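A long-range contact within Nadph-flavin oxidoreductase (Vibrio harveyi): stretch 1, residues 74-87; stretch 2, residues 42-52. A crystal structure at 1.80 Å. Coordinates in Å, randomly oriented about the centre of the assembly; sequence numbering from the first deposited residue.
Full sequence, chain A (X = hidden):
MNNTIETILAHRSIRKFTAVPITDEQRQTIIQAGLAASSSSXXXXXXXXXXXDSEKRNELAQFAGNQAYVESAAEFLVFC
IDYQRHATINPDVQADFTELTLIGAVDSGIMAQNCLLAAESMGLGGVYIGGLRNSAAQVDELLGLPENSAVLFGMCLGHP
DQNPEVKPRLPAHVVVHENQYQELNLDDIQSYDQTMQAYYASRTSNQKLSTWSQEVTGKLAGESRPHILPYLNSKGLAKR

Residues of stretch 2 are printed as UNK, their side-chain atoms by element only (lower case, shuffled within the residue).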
# COMPACT_ATOMS: atom_id res chain seq x y z
N ALA A 74 7.97 6.85 20.36
CA ALA A 74 6.94 7.62 21.07
C ALA A 74 5.56 7.01 20.79
O ALA A 74 4.72 6.94 21.69
CB ALA A 74 6.99 9.09 20.65
N GLU A 75 5.34 6.56 19.56
CA GLU A 75 4.09 5.92 19.14
C GLU A 75 4.32 4.65 18.30
O GLU A 75 5.23 4.62 17.47
CB GLU A 75 3.21 6.89 18.31
CG GLU A 75 2.57 8.08 19.06
CD GLU A 75 1.62 7.67 20.18
OE1 GLU A 75 0.78 6.77 19.97
OE2 GLU A 75 1.71 8.28 21.27
N PHE A 76 3.54 3.60 18.54
CA PHE A 76 3.62 2.38 17.75
C PHE A 76 2.21 2.03 17.28
O PHE A 76 1.34 1.72 18.10
CB PHE A 76 4.26 1.22 18.51
CG PHE A 76 4.55 0.01 17.65
CD1 PHE A 76 5.53 0.07 16.62
CD2 PHE A 76 3.82 -1.19 17.81
CE1 PHE A 76 5.77 -1.03 15.77
CE2 PHE A 76 4.06 -2.31 16.95
CZ PHE A 76 5.04 -2.22 15.93
N LEU A 77 2.02 2.08 15.96
CA LEU A 77 0.75 1.80 15.30
C LEU A 77 0.82 0.47 14.54
O LEU A 77 1.80 0.22 13.84
CB LEU A 77 0.43 2.91 14.30
CG LEU A 77 0.45 4.38 14.72
CD1 LEU A 77 0.14 5.23 13.52
CD2 LEU A 77 -0.56 4.64 15.85
N VAL A 78 -0.20 -0.38 14.69
CA VAL A 78 -0.24 -1.67 14.00
C VAL A 78 -1.39 -1.63 12.99
O VAL A 78 -2.54 -1.40 13.36
CB VAL A 78 -0.44 -2.86 14.98
CG1 VAL A 78 -0.28 -4.19 14.25
CG2 VAL A 78 0.55 -2.80 16.14
N PHE A 79 -1.06 -1.84 11.71
CA PHE A 79 -2.03 -1.80 10.62
C PHE A 79 -2.56 -3.18 10.33
O PHE A 79 -1.79 -4.11 10.09
CB PHE A 79 -1.42 -1.19 9.37
CG PHE A 79 -1.20 0.28 9.48
CD1 PHE A 79 -0.12 0.80 10.23
CD2 PHE A 79 -2.11 1.17 8.89
CE1 PHE A 79 0.04 2.20 10.40
CE2 PHE A 79 -1.97 2.56 9.04
CZ PHE A 79 -0.89 3.08 9.80
N CYS A 80 -3.88 -3.28 10.34
CA CYS A 80 -4.57 -4.54 10.16
C CYS A 80 -5.66 -4.52 9.10
O CYS A 80 -6.36 -3.51 8.94
CB CYS A 80 -5.26 -4.95 11.48
SG CYS A 80 -4.25 -4.96 12.97
N ILE A 81 -5.84 -5.67 8.44
CA ILE A 81 -6.94 -5.88 7.47
C ILE A 81 -8.14 -6.09 8.39
O ILE A 81 -8.03 -6.80 9.40
CB ILE A 81 -6.76 -7.18 6.60
CG1 ILE A 81 -5.52 -7.08 5.71
CG2 ILE A 81 -8.02 -7.41 5.75
CD1 ILE A 81 -5.17 -8.34 4.97
N ASP A 82 -9.28 -5.48 8.07
CA ASP A 82 -10.46 -5.62 8.90
C ASP A 82 -11.77 -5.74 8.11
O ASP A 82 -12.27 -4.75 7.57
CB ASP A 82 -10.55 -4.43 9.86
CG ASP A 82 -11.60 -4.60 10.97
OD1 ASP A 82 -12.44 -5.52 10.91
OD2 ASP A 82 -11.60 -3.78 11.90
N TYR A 83 -12.31 -6.96 8.07
CA TYR A 83 -13.61 -7.20 7.44
C TYR A 83 -14.59 -7.61 8.54
O TYR A 83 -15.72 -8.03 8.26
CB TYR A 83 -13.54 -8.25 6.34
CG TYR A 83 -12.89 -7.75 5.08
CD1 TYR A 83 -13.65 -7.04 4.11
CD2 TYR A 83 -11.51 -7.95 4.84
CE1 TYR A 83 -13.04 -6.54 2.94
CE2 TYR A 83 -10.89 -7.44 3.67
CZ TYR A 83 -11.65 -6.74 2.73
OH TYR A 83 -11.03 -6.20 1.63
N GLN A 84 -14.18 -7.46 9.81
CA GLN A 84 -15.06 -7.77 10.93
C GLN A 84 -16.11 -6.66 11.10
O GLN A 84 -17.23 -6.94 11.52
CB GLN A 84 -14.28 -8.01 12.23
CG GLN A 84 -15.16 -8.44 13.45
CD GLN A 84 -16.08 -9.63 13.17
OE1 GLN A 84 -17.25 -9.60 13.54
NE2 GLN A 84 -15.57 -10.64 12.49
N ARG A 85 -15.76 -5.42 10.73
CA ARG A 85 -16.72 -4.31 10.79
C ARG A 85 -17.91 -4.63 9.89
O ARG A 85 -19.07 -4.56 10.32
CB ARG A 85 -16.10 -3.00 10.33
CG ARG A 85 -15.50 -2.17 11.43
CD ARG A 85 -15.24 -0.74 10.98
NE ARG A 85 -14.25 -0.64 9.92
CZ ARG A 85 -12.94 -0.44 10.09
NH1 ARG A 85 -12.42 -0.31 11.32
NH2 ARG A 85 -12.16 -0.32 9.03
N HIS A 86 -17.59 -5.11 8.69
CA HIS A 86 -18.58 -5.46 7.68
C HIS A 86 -19.42 -6.67 8.07
O HIS A 86 -20.65 -6.66 7.88
CB HIS A 86 -17.89 -5.72 6.35
CG HIS A 86 -16.92 -4.63 5.97
ND1 HIS A 86 -15.63 -4.59 6.46
CD2 HIS A 86 -17.07 -3.55 5.17
CE1 HIS A 86 -15.02 -3.52 5.98
NE2 HIS A 86 -15.87 -2.88 5.19
N ALA A 87 -18.76 -7.67 8.66
CA ALA A 87 -19.39 -8.90 9.13
C ALA A 87 -20.33 -8.66 10.32
O ALA A 87 -21.30 -9.40 10.50
CB ALA A 87 -18.34 -9.93 9.48
N UNK A 42 -14.65 2.35 -1.45
CA UNK A 42 -15.00 3.04 -0.19
C UNK A 42 -15.35 2.01 0.92
O UNK A 42 -16.11 2.29 1.85
s UNK A 42 -14.79 5.97 1.04
c UNK A 42 -16.29 5.14 0.58
c UNK A 42 -16.13 4.05 -0.45
c UNK A 42 -15.45 7.34 1.94
N UNK A 43 -14.73 0.83 0.83
CA UNK A 43 -14.95 -0.28 1.75
C UNK A 43 -14.40 -0.03 3.15
O UNK A 43 -14.94 -0.55 4.11
c UNK A 43 -14.38 -1.59 1.19
c UNK A 43 -14.10 -3.27 -0.68
c UNK A 43 -15.03 -2.24 -0.06
c UNK A 43 -16.36 -2.86 0.31
N UNK A 44 -13.37 0.82 3.23
CA UNK A 44 -12.70 1.20 4.49
C UNK A 44 -12.34 -0.05 5.31
O UNK A 44 -12.90 -0.32 6.38
c UNK A 44 -13.68 3.52 4.46
c UNK A 44 -14.51 4.55 5.15
n UNK A 44 -15.74 4.72 4.70
c UNK A 44 -13.54 2.23 5.25
o UNK A 44 -14.06 5.18 6.11
N UNK A 45 -11.39 -0.82 4.77
CA UNK A 45 -10.97 -2.10 5.33
C UNK A 45 -9.73 -2.15 6.23
O UNK A 45 -9.19 -3.24 6.50
c UNK A 45 -10.79 -3.14 4.18
c UNK A 45 -12.06 -3.25 3.44
c UNK A 45 -9.66 -2.72 3.22
N UNK A 46 -9.27 -0.98 6.66
CA UNK A 46 -8.09 -0.89 7.51
C UNK A 46 -8.43 -0.48 8.95
O UNK A 46 -9.30 0.36 9.18
c UNK A 46 -7.05 0.12 6.92
c UNK A 46 -6.81 -0.17 5.43
c UNK A 46 -5.73 0.07 7.70
N UNK A 47 -7.79 -1.17 9.89
CA UNK A 47 -7.91 -0.86 11.31
C UNK A 47 -6.51 -0.64 11.84
O UNK A 47 -5.55 -1.29 11.39
o UNK A 47 -9.98 -1.79 12.08
c UNK A 47 -8.59 -1.98 12.10
N UNK A 48 -6.38 0.34 12.73
CA UNK A 48 -5.10 0.68 13.34
C UNK A 48 -5.20 0.37 14.83
O UNK A 48 -6.20 0.70 15.46
c UNK A 48 -4.67 2.56 11.68
c UNK A 48 -3.38 2.51 13.88
c UNK A 48 -4.46 4.04 11.41
c UNK A 48 -4.73 2.19 13.17
N UNK A 49 -4.21 -0.33 15.37
CA UNK A 49 -4.17 -0.59 16.80
C UNK A 49 -3.01 0.24 17.35
O UNK A 49 -1.86 0.03 16.96
c UNK A 49 -4.00 -2.10 17.19
c UNK A 49 -4.01 -2.25 18.69
c UNK A 49 -5.11 -2.96 16.59
N UNK A 50 -3.34 1.25 18.16
CA UNK A 50 -2.35 2.12 18.80
C UNK A 50 -1.95 1.41 20.11
O UNK A 50 -2.80 1.12 20.96
c UNK A 50 -2.95 3.49 19.12
c UNK A 50 -1.96 4.46 19.74
n UNK A 50 -1.03 8.03 22.64
c UNK A 50 -1.98 7.26 22.11
n UNK A 50 -1.70 6.51 21.05
c UNK A 50 -2.65 5.65 20.36
n UNK A 50 -3.19 7.27 22.63
N UNK A 51 -0.66 1.09 20.24
CA UNK A 51 -0.17 0.38 21.42
C UNK A 51 0.54 1.31 22.41
O UNK A 51 1.67 1.75 22.15
c UNK A 51 0.71 -0.84 21.01
c UNK A 51 1.10 -1.66 22.24
c UNK A 51 -0.06 -1.74 20.05
N UNK A 52 -0.13 1.61 23.52
CA UNK A 52 0.44 2.49 24.56
C UNK A 52 0.91 1.74 25.80
O UNK A 52 1.75 2.25 26.56
o UNK A 52 -1.75 3.03 25.55
c UNK A 52 -0.88 4.51 23.86
c UNK A 52 -0.54 3.61 25.01
O HOH W 1 -15.57 -0.56 7.32
O HOH W 2 1.49 4.08 20.62

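Position 42 carries three carbons and one sulfur in an unbranched chain, with the sulfur third. No atom comes within reach of stretch 1. A thioether of this form is Met 42.

Position 43 has four carbons, forked at the second. Its CB points toward stretch 1. The backbone O accepts a hydrogen bond from His 86 NE2 at 2.7 Å. The fork after CB makes it Leu 43.

Position 44 has three carbons, the third carrying one oxygen and one nitrogen. The end of the chain leads away from stretch 1, so the backbone makes the contact. Its O accepts a hydrogen bond from Arg 85 NH2 at 2.8 Å. The terminal amide after two carbons identifies Gln 44.

Position 45 has three carbons, one carrying the other two. CB lies over one face of the Tyr 83 ring, and a methyl carbon comes within 3.5 Å of Tyr 83 CE1. The backbone O accepts from Asp 82 N at 2.7 Å. This is Val 45.

Position 46 shows the same three-carbon fork. One methyl carbon lies 4.0 Å from Phe 79 CD2, at the ring edge. The backbone O takes a hydrogen bond from Arg 85 NH2, at 2.9 Å. This is Val 46.

Position 47 has one carbon, then one oxygen. That oxygen donates to Asp 82 OD2 at 2.6 Å and accepts a weak hydrogen bond from Arg 85 NH1 at 3.0 Å. A hydroxyl on CB, with no further carbon, is Ser 47. Its backbone N and O both bond to Cys 80.

Position 48 has four carbons, forked at the first, with one arm two carbons long. The end of the long arm is 3.7 Å from Phe 79 CE2. This is Ile 48; its CG1 makes an off-centre CH-pi contact with the Phe 79 ring.

Position 49 has three carbons in a fork. CB is 4.3 Å from Val 78 CB, and a methyl carbon is 4.2 Å from Cys 80 SG. This is Val 49.

Position 50 has three carbons, a nitrogen, then a carbon carrying two more nitrogens. The extended chain reaches the carboxylate of Glu 75. The guanidinium identifies Arg 50. NE lies 2.7 Å from Glu 75 OE1 and NH2 lies 3.1 Å from Glu 75 OE2, a two-pronged salt bridge.

Position 51 is another three-carbon fork. Its N donates to Phe 76 O at 3.0 Å, and a methyl carbon is 4.1 Å from Val 78 CG2. This is Val 51.

Position 52 has one carbon carrying an oxygen and a carbon. It makes no contact with stretch 1. This is Thr 52.

The contact is an antiparallel strand pair. Hydrogen-bonded pairs alternate with non-hydrogen-bonded ones. Leu 77, Phe 79, Val 46 and Ile 48 pack on one face; Val 78, Cys 80 and Val 49 share the other. Beyond strand 75-82, His 86 and Arg 85 donate to the loop carbonyls of Leu 43 and Gln 44, and Arg 85 also to that of Val 46 in the strand.

Stretch 2 (42-52) MLQVVSIVRVT
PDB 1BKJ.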